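Local atomic coordinates of O-methyltransferase family 2 (Planctopirus limnophila, PDB entry 5I2H), a protein that probably transfers methyl groups from S-adenosyl-L-methionine to hydroxyl oxygens of small acceptor molecules, works as a dimer and binds the flavone apigenin. Residues Y210-L215 and T242-R247; G197-D202 and R222-D227; C75-L80 and G310-A315; V302-D307 and E326-S331; T30-A35 and L120-R125. One frame throughout, in Å; residues are numbered along the deposited sequence. Where two conformers were deposited one is given.

Contact 1. Residues Y210-L215 and T242-R247; sequences YTMAVL and TGVRDR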
# COMPACT_ATOMS: atom_id res chain seq x y z
N TYR A 210 -14.71 20.19 -13.86
CA TYR A 210 -14.39 21.32 -13.00
C TYR A 210 -15.00 22.60 -13.54
O TYR A 210 -15.51 23.43 -12.77
CB TYR A 210 -12.88 21.48 -12.83
CG TYR A 210 -12.28 20.34 -12.01
CD1 TYR A 210 -12.25 20.39 -10.62
CD2 TYR A 210 -11.75 19.21 -12.63
CE1 TYR A 210 -11.72 19.34 -9.88
CE2 TYR A 210 -11.21 18.16 -11.89
CZ TYR A 210 -11.19 18.24 -10.51
OH TYR A 210 -10.66 17.20 -9.76
N THR A 211 -14.93 22.79 -14.86
CA THR A 211 -15.53 23.97 -15.48
C THR A 211 -17.04 23.96 -15.35
O THR A 211 -17.64 25.00 -15.07
CB THR A 211 -15.11 24.06 -16.94
OG1 THR A 211 -13.68 24.21 -16.98
CG2 THR A 211 -15.75 25.26 -17.64
N MSE A 212 -17.68 22.79 -15.54
CA MSE A 212 -19.13 22.72 -15.39
C MSE A 212 -19.56 23.12 -13.97
O MSE A 212 -20.55 23.84 -13.82
CB MSE A 212 -19.66 21.34 -15.76
CG MSE A 212 -19.36 21.00 -17.20
SE MSE A 212 -19.69 19.12 -17.46
CE MSE A 212 -18.63 19.01 -19.11
N ALA A 213 -18.83 22.68 -12.94
CA ALA A 213 -19.17 23.12 -11.59
C ALA A 213 -19.02 24.64 -11.45
O ALA A 213 -19.90 25.31 -10.89
CB ALA A 213 -18.30 22.39 -10.56
N VAL A 214 -17.92 25.20 -11.96
CA VAL A 214 -17.75 26.65 -11.87
C VAL A 214 -18.90 27.36 -12.57
O VAL A 214 -19.45 28.35 -12.06
CB VAL A 214 -16.38 27.05 -12.46
CG1 VAL A 214 -16.28 28.57 -12.63
CG2 VAL A 214 -15.28 26.53 -11.53
N LEU A 215 -19.32 26.85 -13.73
CA LEU A 215 -20.40 27.52 -14.45
C LEU A 215 -21.73 27.43 -13.70
O LEU A 215 -22.56 28.34 -13.83
CB LEU A 215 -20.58 26.93 -15.85
CG LEU A 215 -19.42 27.17 -16.83
CD1 LEU A 215 -19.76 26.56 -18.22
CD2 LEU A 215 -19.03 28.65 -16.93
N THR A 242 -25.50 18.54 -16.85
CA THR A 242 -25.37 19.57 -15.83
C THR A 242 -26.05 20.87 -16.24
O THR A 242 -26.03 21.83 -15.47
CB THR A 242 -23.88 19.85 -15.51
OG1 THR A 242 -23.19 20.19 -16.72
CG2 THR A 242 -23.22 18.61 -14.86
N GLY A 243 -26.67 20.91 -17.43
CA GLY A 243 -27.45 22.07 -17.84
C GLY A 243 -26.65 23.32 -18.16
O GLY A 243 -27.22 24.41 -18.14
N VAL A 244 -25.36 23.19 -18.48
CA VAL A 244 -24.53 24.34 -18.80
C VAL A 244 -24.12 24.34 -20.27
O VAL A 244 -23.30 25.17 -20.69
CB VAL A 244 -23.30 24.43 -17.88
CG1 VAL A 244 -23.74 24.57 -16.40
CG2 VAL A 244 -22.40 23.22 -18.11
N ARG A 245 -24.72 23.46 -21.06
CA ARG A 245 -24.33 23.29 -22.47
C ARG A 245 -24.35 24.61 -23.25
O ARG A 245 -23.47 24.84 -24.10
CB ARG A 245 -25.28 22.28 -23.09
CG ARG A 245 -25.36 22.20 -24.58
CD ARG A 245 -24.23 21.42 -25.09
NE ARG A 245 -23.09 22.29 -25.31
CZ ARG A 245 -22.05 21.94 -26.04
NH1 ARG A 245 -21.03 22.80 -26.23
NH2 ARG A 245 -22.05 20.72 -26.56
N ASP A 246 -25.33 25.47 -22.99
CA ASP A 246 -25.45 26.69 -23.76
C ASP A 246 -24.36 27.71 -23.41
O ASP A 246 -24.15 28.66 -24.18
CB ASP A 246 -26.85 27.30 -23.57
CG ASP A 246 -27.96 26.46 -24.24
OD1 ASP A 246 -27.72 25.78 -25.25
OD2 ASP A 246 -29.11 26.51 -23.75
N ARG A 247 -23.62 27.50 -22.31
CA ARG A 247 -22.57 28.42 -21.90
C ARG A 247 -21.20 27.76 -21.98
O ARG A 247 -20.22 28.28 -21.42
CB ARG A 247 -22.83 28.96 -20.49
CG ARG A 247 -24.05 29.84 -20.37
CD ARG A 247 -24.11 30.46 -18.99
NE ARG A 247 -24.50 29.51 -17.94
CZ ARG A 247 -23.83 29.28 -16.81
NH1 ARG A 247 -22.67 29.91 -16.53
NH2 ARG A 247 -24.34 28.42 -15.93
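Helix 209-217, which follows the first strand of the Rossmann-like sheet, packs on the loop that carries the chain from helix 229-241 into the edge strand 248-252, and two of its side chains do the touching. At its start the ring of Tyr-210 looks to another neighbour and packs on helix 154-179. Met-212, a selenomethionine, is the first to reach the loop. Its CG lies anti to its own carbonyl carbon and the chain runs on extended, crossing Thr-242 and Val-244 at about a right angle. CG rests 3.9 Å from CG2 of Val-244, while SE passes 3.7 Å from OG1 of Thr-242, a hydroxyl whose hydrogen bond goes to Leu-238 O. One turn further on, Leu-215 contributes both side chain and backbone. Its CB meets Val-244 CG1 at 4.0 Å, and CD1 comes within 3.7 Å of the carbonyl O of Arg-247. The side chain of Arg-247 slides past Leu-215 in the opposite direction, bends at chi3 (-74°) and presents its guanidinium end-on to Leu-215 O. NH2 donates at 2.8 Å to that oxygen along a fairly straight path (158°), and NH1 adds a more bent bond to the same oxygen at 3.1 Å. The oxygen lies in the guanidinium plane, although both nitrogens stand above the carbonyl plane. NH1 also reaches Trp-221 O, so the group is fixed in rotation. A cation placed against a carbonyl in the last turn of a helix would be favoured by the helix dipole, and a partly exposed guanidinium gains partners there.

Contact 2. Residues G197-D202 and R222-D227; sequences GRVLLD and RGIIFD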
# COMPACT_ATOMS: atom_id res chain seq x y z
N GLY A 197 -19.28 38.56 -16.55
CA GLY A 197 -18.72 37.30 -16.11
C GLY A 197 -17.36 37.06 -16.74
O GLY A 197 -16.87 37.83 -17.57
N ARG A 198 -16.73 35.96 -16.32
CA ARG A 198 -15.43 35.56 -16.82
C ARG A 198 -15.57 34.38 -17.76
O ARG A 198 -16.54 33.63 -17.69
CB ARG A 198 -14.48 35.19 -15.68
CG ARG A 198 -14.27 36.41 -14.71
CD ARG A 198 -13.35 36.12 -13.54
NE ARG A 198 -11.94 35.89 -13.88
CZ ARG A 198 -11.07 36.85 -14.18
NH1 ARG A 198 -11.48 38.12 -14.21
NH2 ARG A 198 -9.82 36.55 -14.47
N VAL A 199 -14.61 34.26 -18.68
CA VAL A 199 -14.48 33.11 -19.55
C VAL A 199 -13.41 32.21 -18.95
O VAL A 199 -12.26 32.64 -18.78
CB VAL A 199 -14.13 33.52 -20.99
CG1 VAL A 199 -13.85 32.30 -21.85
CG2 VAL A 199 -15.28 34.38 -21.57
N LEU A 200 -13.79 30.98 -18.60
CA LEU A 200 -12.88 30.00 -18.02
C LEU A 200 -12.53 28.99 -19.11
O LEU A 200 -13.42 28.31 -19.64
CB LEU A 200 -13.55 29.30 -16.84
CG LEU A 200 -12.82 28.08 -16.26
CD1 LEU A 200 -11.40 28.46 -15.78
CD2 LEU A 200 -13.63 27.43 -15.12
N LEU A 201 -11.25 28.92 -19.46
CA LEU A 201 -10.70 27.96 -20.42
C LEU A 201 -10.02 26.82 -19.68
O LEU A 201 -9.11 27.05 -18.88
CB LEU A 201 -9.69 28.63 -21.35
CG LEU A 201 -8.82 27.74 -22.25
CD1 LEU A 201 -9.66 26.95 -23.27
CD2 LEU A 201 -7.72 28.57 -22.96
N ASP A 202 -10.42 25.60 -19.99
CA ASP A 202 -10.00 24.39 -19.27
C ASP A 202 -9.16 23.62 -20.27
O ASP A 202 -9.69 23.02 -21.20
CB ASP A 202 -11.26 23.64 -18.83
CG ASP A 202 -11.02 22.56 -17.82
OD1 ASP A 202 -9.88 22.06 -17.74
OD2 ASP A 202 -12.01 22.16 -17.13
N ARG A 222 -18.83 31.96 -18.85
CA ARG A 222 -18.81 31.03 -19.97
C ARG A 222 -17.56 30.17 -19.85
O ARG A 222 -16.53 30.60 -19.33
CB ARG A 222 -18.81 31.72 -21.36
CG ARG A 222 -20.11 32.41 -21.71
CD ARG A 222 -20.14 32.91 -23.18
NE ARG A 222 -19.88 31.90 -24.22
CZ ARG A 222 -20.83 31.22 -24.87
NH1 ARG A 222 -22.11 31.41 -24.58
NH2 ARG A 222 -20.50 30.35 -25.83
N GLY A 223 -17.65 28.96 -20.37
CA GLY A 223 -16.56 28.01 -20.28
C GLY A 223 -16.15 27.50 -21.64
O GLY A 223 -16.95 27.47 -22.58
N ILE A 224 -14.89 27.10 -21.74
CA ILE A 224 -14.35 26.52 -22.96
C ILE A 224 -13.53 25.31 -22.53
O ILE A 224 -12.62 25.42 -21.71
CB ILE A 224 -13.47 27.51 -23.74
CG1 ILE A 224 -14.25 28.78 -24.11
CG2 ILE A 224 -12.89 26.81 -24.95
CD1 ILE A 224 -13.38 29.88 -24.72
N ILE A 225 -13.86 24.14 -23.06
CA ILE A 225 -13.04 22.96 -22.88
C ILE A 225 -12.18 22.78 -24.12
O ILE A 225 -12.71 22.67 -25.24
CB ILE A 225 -13.89 21.70 -22.66
CG1 ILE A 225 -15.02 21.97 -21.64
CG2 ILE A 225 -12.98 20.51 -22.29
CD1 ILE A 225 -14.53 22.43 -20.25
N PHE A 226 -10.87 22.70 -23.93
CA PHE A 226 -9.90 22.52 -25.01
C PHE A 226 -9.24 21.15 -24.82
O PHE A 226 -8.61 20.92 -23.79
CB PHE A 226 -8.88 23.66 -24.93
CG PHE A 226 -7.82 23.66 -26.01
CD1 PHE A 226 -6.78 22.72 -26.00
CD2 PHE A 226 -7.76 24.67 -26.97
CE1 PHE A 226 -5.78 22.75 -26.95
CE2 PHE A 226 -6.75 24.70 -27.92
CZ PHE A 226 -5.77 23.74 -27.92
N ASP A 227 -9.43 20.23 -25.77
CA ASP A 227 -8.87 18.88 -25.58
C ASP A 227 -8.92 18.14 -26.93
O ASP A 227 -9.28 18.72 -27.95
CB ASP A 227 -9.61 18.12 -24.48
CG ASP A 227 -8.70 17.15 -23.73
OD1 ASP A 227 -7.88 16.48 -24.40
OD2 ASP A 227 -8.79 17.04 -22.50
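Val-199, Leu-201, Arg-222 and Ile-224 direct their side chains to one face of a parallel strand pair; Leu-200, Asp-202 and Ile-225 direct theirs to the other. On the first face Ile-224 sits between two neighbours on the opposing strand and crosses both obliquely. Its CD1 leans on CG1 of Val-199 at 3.8 Å, and its CG2, anti to the backbone N, meets CD1 of Leu-201 at 3.6 Å. CD1 of Leu-201 also touches CB of Phe-226 at 3.8 Å, so a single leucine methyl bridges two residues of strand 222-227. On the second face Asp-202 and Ile-225 lie side by side and point the same way, with CB of Asp-202 3.8 Å from CD1 of Ile-225. The carboxylate is turned to helix 209-217, where OD2 bonds to Thr-211 OG1; Leu-200 packs on the same helix. Between the faces, five backbone hydrogen bonds alternate in direction from Arg-222 N to Arg-198 O through to Phe-226 N to Asp-202 O, the last 3.0 Å long and nearly straight at 173°. The bond from Asp-202 N to Ile-224 O, at 2.8 Å, arrives almost along the C=O axis. Gly-223 brings no side chain to the face of Leu-200, and its CA gives a CA-H...O contact to Leu-200 O. The short strands run parallel, their directions 16° apart. This is the first beta-alpha-beta crossover of a Rossmann-like methyltransferase, strand 199-203, helix 209-217 and strand 222-227; the C-terminal ends of such strands typically border the S-adenosyl-L-methionine site in this family.

Contact 3. Residues C75-L80 and G310-A315; sequences CAMQLL and GPLEIA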
# COMPACT_ATOMS: atom_id res chain seq x y z
N CYS A 75 12.37 8.71 1.07
CA CYS A 75 12.30 9.68 2.15
C CYS A 75 10.95 9.63 2.83
O CYS A 75 10.86 9.69 4.07
CB CYS A 75 12.55 11.09 1.62
SG CYS A 75 14.31 11.46 1.23
N ALA A 76 9.87 9.54 2.03
CA ALA A 76 8.53 9.58 2.59
C ALA A 76 8.25 8.36 3.45
O ALA A 76 7.43 8.45 4.38
CB ALA A 76 7.49 9.69 1.47
N MSE A 77 8.91 7.23 3.18
CA MSE A 77 8.78 6.00 3.96
C MSE A 77 9.75 6.00 5.16
O MSE A 77 9.89 4.99 5.84
CB MSE A 77 9.05 4.78 3.08
CG MSE A 77 7.88 4.43 2.16
SE MSE A 77 8.23 2.79 1.11
CE MSE A 77 8.51 3.66 -0.57
N GLN A 78 10.42 7.14 5.39
CA GLN A 78 11.32 7.34 6.53
C GLN A 78 12.54 6.43 6.44
O GLN A 78 13.07 5.95 7.45
CB GLN A 78 10.58 7.16 7.86
CG GLN A 78 9.35 8.03 7.99
CD GLN A 78 9.16 8.52 9.40
OE1 GLN A 78 8.87 7.73 10.30
NE2 GLN A 78 9.37 9.81 9.61
N LEU A 79 13.00 6.20 5.22
CA LEU A 79 14.16 5.34 4.98
C LEU A 79 15.39 6.10 4.51
O LEU A 79 16.52 5.66 4.74
CB LEU A 79 13.82 4.25 3.95
CG LEU A 79 12.66 3.35 4.39
CD1 LEU A 79 12.27 2.40 3.25
CD2 LEU A 79 13.04 2.58 5.67
N LEU A 80 15.18 7.23 3.83
CA LEU A 80 16.25 8.17 3.54
C LEU A 80 15.93 9.51 4.18
O LEU A 80 14.79 9.80 4.55
CB LEU A 80 16.45 8.36 2.03
CG LEU A 80 16.72 7.14 1.16
CD1 LEU A 80 16.92 7.55 -0.31
CD2 LEU A 80 17.90 6.38 1.63
N GLY A 310 8.05 14.09 0.99
CA GLY A 310 6.75 13.58 1.37
C GLY A 310 5.70 14.58 0.91
O GLY A 310 6.01 15.50 0.12
N PRO A 311 4.45 14.40 1.36
CA PRO A 311 4.03 13.29 2.23
C PRO A 311 3.93 11.97 1.48
O PRO A 311 3.94 11.94 0.24
CB PRO A 311 2.64 13.74 2.71
CG PRO A 311 2.16 14.69 1.64
CD PRO A 311 3.35 15.31 1.00
N LEU A 312 3.82 10.89 2.25
CA LEU A 312 3.86 9.54 1.69
C LEU A 312 2.80 9.35 0.61
O LEU A 312 3.08 8.79 -0.46
CB LEU A 312 3.67 8.50 2.81
CG LEU A 312 3.72 7.04 2.33
CD1 LEU A 312 5.06 6.73 1.64
CD2 LEU A 312 3.45 6.06 3.49
N GLU A 313 1.56 9.76 0.88
CA GLU A 313 0.52 9.44 -0.10
C GLU A 313 0.79 10.14 -1.44
O GLU A 313 0.50 9.56 -2.50
CB GLU A 313 -0.87 9.77 0.44
CG GLU A 313 -1.07 11.20 0.84
CD GLU A 313 -0.65 11.52 2.29
OE1 GLU A 313 0.09 10.75 2.94
OE2 GLU A 313 -1.11 12.58 2.78
N ILE A 314 1.41 11.34 -1.42
CA ILE A 314 1.72 12.04 -2.68
C ILE A 314 2.96 11.42 -3.31
O ILE A 314 3.05 11.32 -4.55
CB ILE A 314 1.88 13.56 -2.46
CG1 ILE A 314 0.64 14.15 -1.80
CG2 ILE A 314 2.16 14.30 -3.78
CD1 ILE A 314 -0.67 13.72 -2.45
N ALA A 315 3.91 10.95 -2.49
CA ALA A 315 5.10 10.31 -3.05
C ALA A 315 4.73 9.01 -3.76
O ALA A 315 5.32 8.67 -4.81
CB ALA A 315 6.12 10.08 -1.93
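A Schellman motif ends helix 64-76 of the helix-turn-helix-like dimerisation domain, and the last turn before it packs against the start of helix 312-324 in the methyltransferase domain. The contact therefore joins the two domains of one subunit, through carbon alone: no hydrogen bond crosses it. Gln-78, with positive phi, is the C-prime residue of the motif, and its N returns to Cys-75 O. On the other side a cis peptide bond leads into Pro-311, which holds the N-cap position and whose carbonyl O receives Ala-315 N at 2.9 Å. The methyl of Ala-76 is the centre of the contact. CB of Ala-76 is 3.6 Å from CA of Leu-312, close against the helix backbone, and 3.7 Å from CB of Ala-315 one turn on. The same CB lies 4.0 Å from CA of Gly-310. Residues on both sides are small here, and the chains come near, with the CA atoms of Ala-76 and Gly-310 4.5 Å apart. Leu-312 closes over this methyl from one flank: its CG is anti to the backbone N (chi1 -179°), which swings CD1 back to 3.8 Å from Ala-76 CB. Leu-23 of the second subunit packs on both Met-77 and Leu-312, so the dimer interface borders the contact. Met-77, a selenomethionine bent at chi3, crosses Leu-312 obliquely, and there it is CG of Met-77 that touches CD1 of Leu-312 at 3.7 Å.

Contact 4. Residues V302-D307 and E326-S331; sequences VLLNSD and EGRAYS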
# COMPACT_ATOMS: atom_id res chain seq x y z
N VAL A 302 -1.73 18.11 -7.10
CA VAL A 302 -1.29 17.69 -5.77
C VAL A 302 0.05 18.37 -5.49
O VAL A 302 0.68 18.94 -6.40
CB VAL A 302 -1.18 16.16 -5.66
CG1 VAL A 302 -2.57 15.53 -5.80
CG2 VAL A 302 -0.16 15.59 -6.71
N LEU A 303 0.49 18.34 -4.23
CA LEU A 303 1.74 19.00 -3.85
C LEU A 303 2.62 18.08 -3.01
O LEU A 303 2.19 17.59 -1.97
CB LEU A 303 1.48 20.27 -3.06
CG LEU A 303 0.72 21.36 -3.81
CD1 LEU A 303 0.35 22.50 -2.81
CD2 LEU A 303 1.52 21.88 -5.01
N LEU A 304 3.86 17.89 -3.46
CA LEU A 304 4.92 17.45 -2.56
C LEU A 304 5.35 18.60 -1.66
O LEU A 304 5.18 19.78 -2.02
CB LEU A 304 6.14 16.95 -3.34
CG LEU A 304 5.95 15.63 -4.07
CD1 LEU A 304 7.11 15.39 -4.98
CD2 LEU A 304 5.82 14.45 -3.06
N ASN A 305 5.94 18.25 -0.51
CA ASN A 305 6.46 19.28 0.38
C ASN A 305 7.70 19.92 -0.25
O ASN A 305 8.21 19.47 -1.28
CB ASN A 305 6.72 18.72 1.79
CG ASN A 305 7.78 17.64 1.82
OD1 ASN A 305 8.60 17.52 0.91
ND2 ASN A 305 7.80 16.87 2.91
N SER A 306 8.19 21.01 0.37
CA SER A 306 9.19 21.83 -0.30
C SER A 306 10.54 21.14 -0.45
O SER A 306 11.31 21.50 -1.35
CB SER A 306 9.34 23.17 0.43
OG SER A 306 9.79 22.95 1.76
N ASP A 307 10.88 20.14 0.36
CA ASP A 307 12.14 19.47 0.06
C ASP A 307 11.92 18.10 -0.56
O ASP A 307 12.84 17.28 -0.58
CB ASP A 307 13.05 19.40 1.29
CG ASP A 307 12.51 18.50 2.37
OD1 ASP A 307 11.31 18.15 2.30
OD2 ASP A 307 13.28 18.18 3.31
N GLU A 326 5.20 11.49 -18.49
CA GLU A 326 6.54 12.07 -18.55
C GLU A 326 6.88 12.91 -17.32
O GLU A 326 8.00 13.43 -17.23
CB GLU A 326 6.68 12.91 -19.81
CG GLU A 326 6.62 12.05 -21.07
CD GLU A 326 6.76 12.85 -22.37
OE1 GLU A 326 7.24 14.01 -22.37
OE2 GLU A 326 6.37 12.30 -23.42
N GLY A 327 5.96 13.04 -16.37
CA GLY A 327 6.21 13.88 -15.22
C GLY A 327 6.26 13.17 -13.88
O GLY A 327 6.71 12.01 -13.76
N ARG A 328 5.79 13.87 -12.86
CA ARG A 328 5.74 13.39 -11.48
C ARG A 328 4.97 14.44 -10.69
O ARG A 328 4.60 15.49 -11.24
CB ARG A 328 7.15 13.19 -10.92
CG ARG A 328 8.00 14.51 -10.90
CD ARG A 328 9.09 14.41 -9.78
NE ARG A 328 10.10 15.47 -9.83
CZ ARG A 328 10.10 16.57 -9.08
NH1 ARG A 328 9.14 16.78 -8.17
NH2 ARG A 328 11.06 17.48 -9.25
N ALA A 329 4.71 14.15 -9.41
CA ALA A 329 4.18 15.22 -8.56
C ALA A 329 5.26 16.26 -8.32
O ALA A 329 6.46 15.92 -8.24
CB ALA A 329 3.67 14.67 -7.22
N TYR A 330 4.84 17.52 -8.20
CA TYR A 330 5.73 18.65 -7.97
C TYR A 330 5.36 19.36 -6.67
O TYR A 330 4.26 19.18 -6.14
CB TYR A 330 5.69 19.64 -9.16
CG TYR A 330 6.25 19.05 -10.43
CD1 TYR A 330 7.62 18.78 -10.55
CD2 TYR A 330 5.43 18.75 -11.52
CE1 TYR A 330 8.16 18.23 -11.74
CE2 TYR A 330 5.95 18.22 -12.69
CZ TYR A 330 7.32 17.96 -12.79
OH TYR A 330 7.83 17.42 -13.95
N SER A 331 6.28 20.19 -6.15
CA SER A 331 6.04 20.98 -4.95
C SER A 331 5.48 22.37 -5.30
O SER A 331 5.56 22.82 -6.44
CB SER A 331 7.33 21.17 -4.14
OG SER A 331 8.25 21.95 -4.92
O HOH W 1 1.95 17.98 -8.64
O HOH W 2 10.74 22.03 -3.92
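Leu-304 leads the loop after strand 296-301 against the loop that precedes helix 332-341; the two loops bracket helix 312-324, whose Tyr-317 and Leu-324 line the apigenin pocket. Its backbone N makes the one direct hydrogen bond across, to Tyr-330 O at 3.0 Å and 155°, approaching from above the carbonyl plane. CB of Leu-304 lies over the same carbonyl, 4.0 Å from Tyr-330 O. With CG anti to the carbonyl carbon (chi1 -71°), the chain turns to Ala-329, whose CB meets CG of Leu-304 at 4.0 Å and is also touched by CG2 of Val-302. At the tip, CD1 of Leu-304 is 3.4 Å from the carbonyl O of Ala-329 and 4.0 Å from NH1 of Arg-328, while CD2 packs on Ile-314 of helix 312-324. That carbonyl O is occupied: NH1 of Arg-328 donates to it at 2.8 Å, so the leucine methyl lies beside a polar pair that is already satisfied. CD1 of Tyr-330 lies over one face of the guanidinium, toward its rim, and NH2 forms a salt bridge to Glu-334 on the next helix. Further along, Ser-331 at the N-cap of helix 332-341 sets CB against the carbonyl O of Asn-305 at 3.4 Å. Two waters fill out the polar side, one between Val-302 O and Tyr-330 N, the other 2.7 Å from Ser-306 O and also bonded to Ser-331 OG. Backbone polarity and water thus knit the loops around an apolar leucine, and Glu-334 and the carbonyl O of Ala-329 probably help Arg-328 keep its charge despite nearby Arg-277.

Contact 5. Residues T30-A35 and L120-R125; sequences TELLAA and LALVER
One methyl of Leu-122 is the chief bump of this crossing. With CG anti to the backbone N (chi1 175°), the side chain reaches straight across and lowers CD2 into a shallow hollow of the opposing helix, floored by the peptide between Glu-31 and Leu-32: CD2 is 3.7 Å from Glu-31 C and equally 3.7 Å from Leu-32 N. The walls are CB of Glu-31 at 3.8 Å from CD2, CB of Leu-32 and, one turn on, CB of Ala-35, the last two more distant. Helices 26-39 and 117-128 pass here at 67° with their local axes 9.1 Å apart, packing a helix of the dimerisation domain against helix 117-128. Just before Glu-31, Thr-30 bonds through its hydroxyl to Phe-24 O and Asn-27 N of the second subunit, so helix 26-39 serves both the fold and the dimer. The second bump comes from Val-123, whose CG2, anti to its carbonyl carbon, presses on CB of Ala-35 at 3.6 Å. Because Ala-35 ends at CB, the valine can settle close to the helix there. Beyond CB the chain of Glu-31 extends away from the leucine, and its OE2 bonds to Asn-27 ND2.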
# COMPACT_ATOMS: atom_id res chain seq x y z
N THR A 30 5.21 -1.33 -2.13
CA THR A 30 5.85 -2.64 -2.30
C THR A 30 6.87 -2.61 -3.42
O THR A 30 8.00 -3.09 -3.27
CB THR A 30 4.77 -3.68 -2.62
OG1 THR A 30 3.75 -3.59 -1.63
CG2 THR A 30 5.37 -5.10 -2.69
N GLU A 31 6.48 -2.07 -4.57
CA GLU A 31 7.35 -2.08 -5.74
C GLU A 31 8.60 -1.22 -5.52
O GLU A 31 9.70 -1.62 -5.92
CB GLU A 31 6.57 -1.61 -6.95
CG GLU A 31 5.52 -2.65 -7.37
CD GLU A 31 4.39 -2.04 -8.23
OE1 GLU A 31 4.51 -0.87 -8.67
OE2 GLU A 31 3.38 -2.72 -8.48
N LEU A 32 8.46 -0.05 -4.91
CA LEU A 32 9.65 0.77 -4.71
C LEU A 32 10.60 0.11 -3.71
O LEU A 32 11.83 0.18 -3.86
CB LEU A 32 9.28 2.18 -4.26
CG LEU A 32 10.51 3.13 -4.16
CD1 LEU A 32 11.22 3.32 -5.49
CD2 LEU A 32 10.10 4.47 -3.67
N LEU A 33 10.05 -0.54 -2.68
CA LEU A 33 10.89 -1.27 -1.72
C LEU A 33 11.65 -2.38 -2.42
O LEU A 33 12.88 -2.49 -2.27
CB LEU A 33 10.04 -1.84 -0.57
CG LEU A 33 9.67 -0.79 0.47
CD1 LEU A 33 8.55 -1.35 1.36
CD2 LEU A 33 10.89 -0.35 1.29
N ALA A 34 10.94 -3.22 -3.19
CA ALA A 34 11.60 -4.34 -3.87
C ALA A 34 12.59 -3.84 -4.92
O ALA A 34 13.68 -4.41 -5.06
CB ALA A 34 10.55 -5.28 -4.50
N ALA A 35 12.21 -2.81 -5.69
CA ALA A 35 13.15 -2.24 -6.67
C ALA A 35 14.41 -1.73 -5.98
O ALA A 35 15.53 -1.95 -6.46
CB ALA A 35 12.48 -1.11 -7.46
N LEU A 120 9.15 -5.49 -11.51
CA LEU A 120 9.92 -5.45 -12.75
C LEU A 120 9.50 -4.28 -13.64
O LEU A 120 10.36 -3.64 -14.26
CB LEU A 120 9.75 -6.77 -13.52
CG LEU A 120 10.34 -7.97 -12.77
CD1 LEU A 120 10.03 -9.25 -13.54
CD2 LEU A 120 11.86 -7.74 -12.61
N ALA A 121 8.19 -3.99 -13.72
CA ALA A 121 7.73 -2.85 -14.52
C ALA A 121 8.30 -1.55 -13.98
O ALA A 121 8.73 -0.68 -14.74
CB ALA A 121 6.20 -2.80 -14.53
N LEU A 122 8.29 -1.39 -12.65
CA LEU A 122 8.78 -0.14 -12.10
C LEU A 122 10.28 -0.02 -12.31
O LEU A 122 10.77 1.07 -12.64
CB LEU A 122 8.42 -0.03 -10.61
CG LEU A 122 9.00 1.20 -9.90
CD1 LEU A 122 8.40 2.48 -10.45
CD2 LEU A 122 8.79 1.14 -8.37
N VAL A 123 11.02 -1.13 -12.18
CA VAL A 123 12.46 -1.11 -12.44
C VAL A 123 12.73 -0.70 -13.88
O VAL A 123 13.61 0.13 -14.15
CB VAL A 123 13.11 -2.46 -12.11
CG1 VAL A 123 14.57 -2.47 -12.59
CG2 VAL A 123 13.08 -2.70 -10.59
N GLU A 124 12.02 -1.32 -14.82
CA GLU A 124 12.20 -0.98 -16.23
C GLU A 124 11.91 0.49 -16.50
O GLU A 124 12.65 1.15 -17.25
CB GLU A 124 11.32 -1.87 -17.10
CG GLU A 124 11.42 -1.53 -18.57
CD GLU A 124 12.84 -1.67 -19.15
OE1 GLU A 124 13.63 -2.50 -18.63
OE2 GLU A 124 13.16 -0.95 -20.13
N ARG A 125 10.80 1.01 -15.94
CA ARG A 125 10.48 2.43 -16.06
C ARG A 125 11.62 3.29 -15.54
O ARG A 125 12.06 4.23 -16.21
CB ARG A 125 9.19 2.77 -15.30
CG ARG A 125 7.89 2.16 -15.82
CD ARG A 125 7.61 2.49 -17.30
NE ARG A 125 8.17 1.49 -18.21
CZ ARG A 125 7.74 0.23 -18.32
NH1 ARG A 125 6.74 -0.21 -17.56
NH2 ARG A 125 8.32 -0.60 -19.18

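In the fold
The five contacts fall into two groups on opposite sides of the chain's centre, with contact 4 between them. Contacts 1 and 2, centres 9 Å apart, meet around the unit strand 199-203, helix 209-217, strand 222-227, contact 2 pairing its strands and contact 1 lying on its helix; their segments alternate along the chain. Contact 5 opens first and crosses contact 3, 16 Å away between centres; both border the second subunit. Contact 3 runs from the dimerisation domain to helix 312-324 and also crosses contact 4, 12 Å away. The Rossmann-like domain and dimer interface are thus joined through helix 312-324, whose start forms contact 3 and whose ends lead into the loops of contact 4.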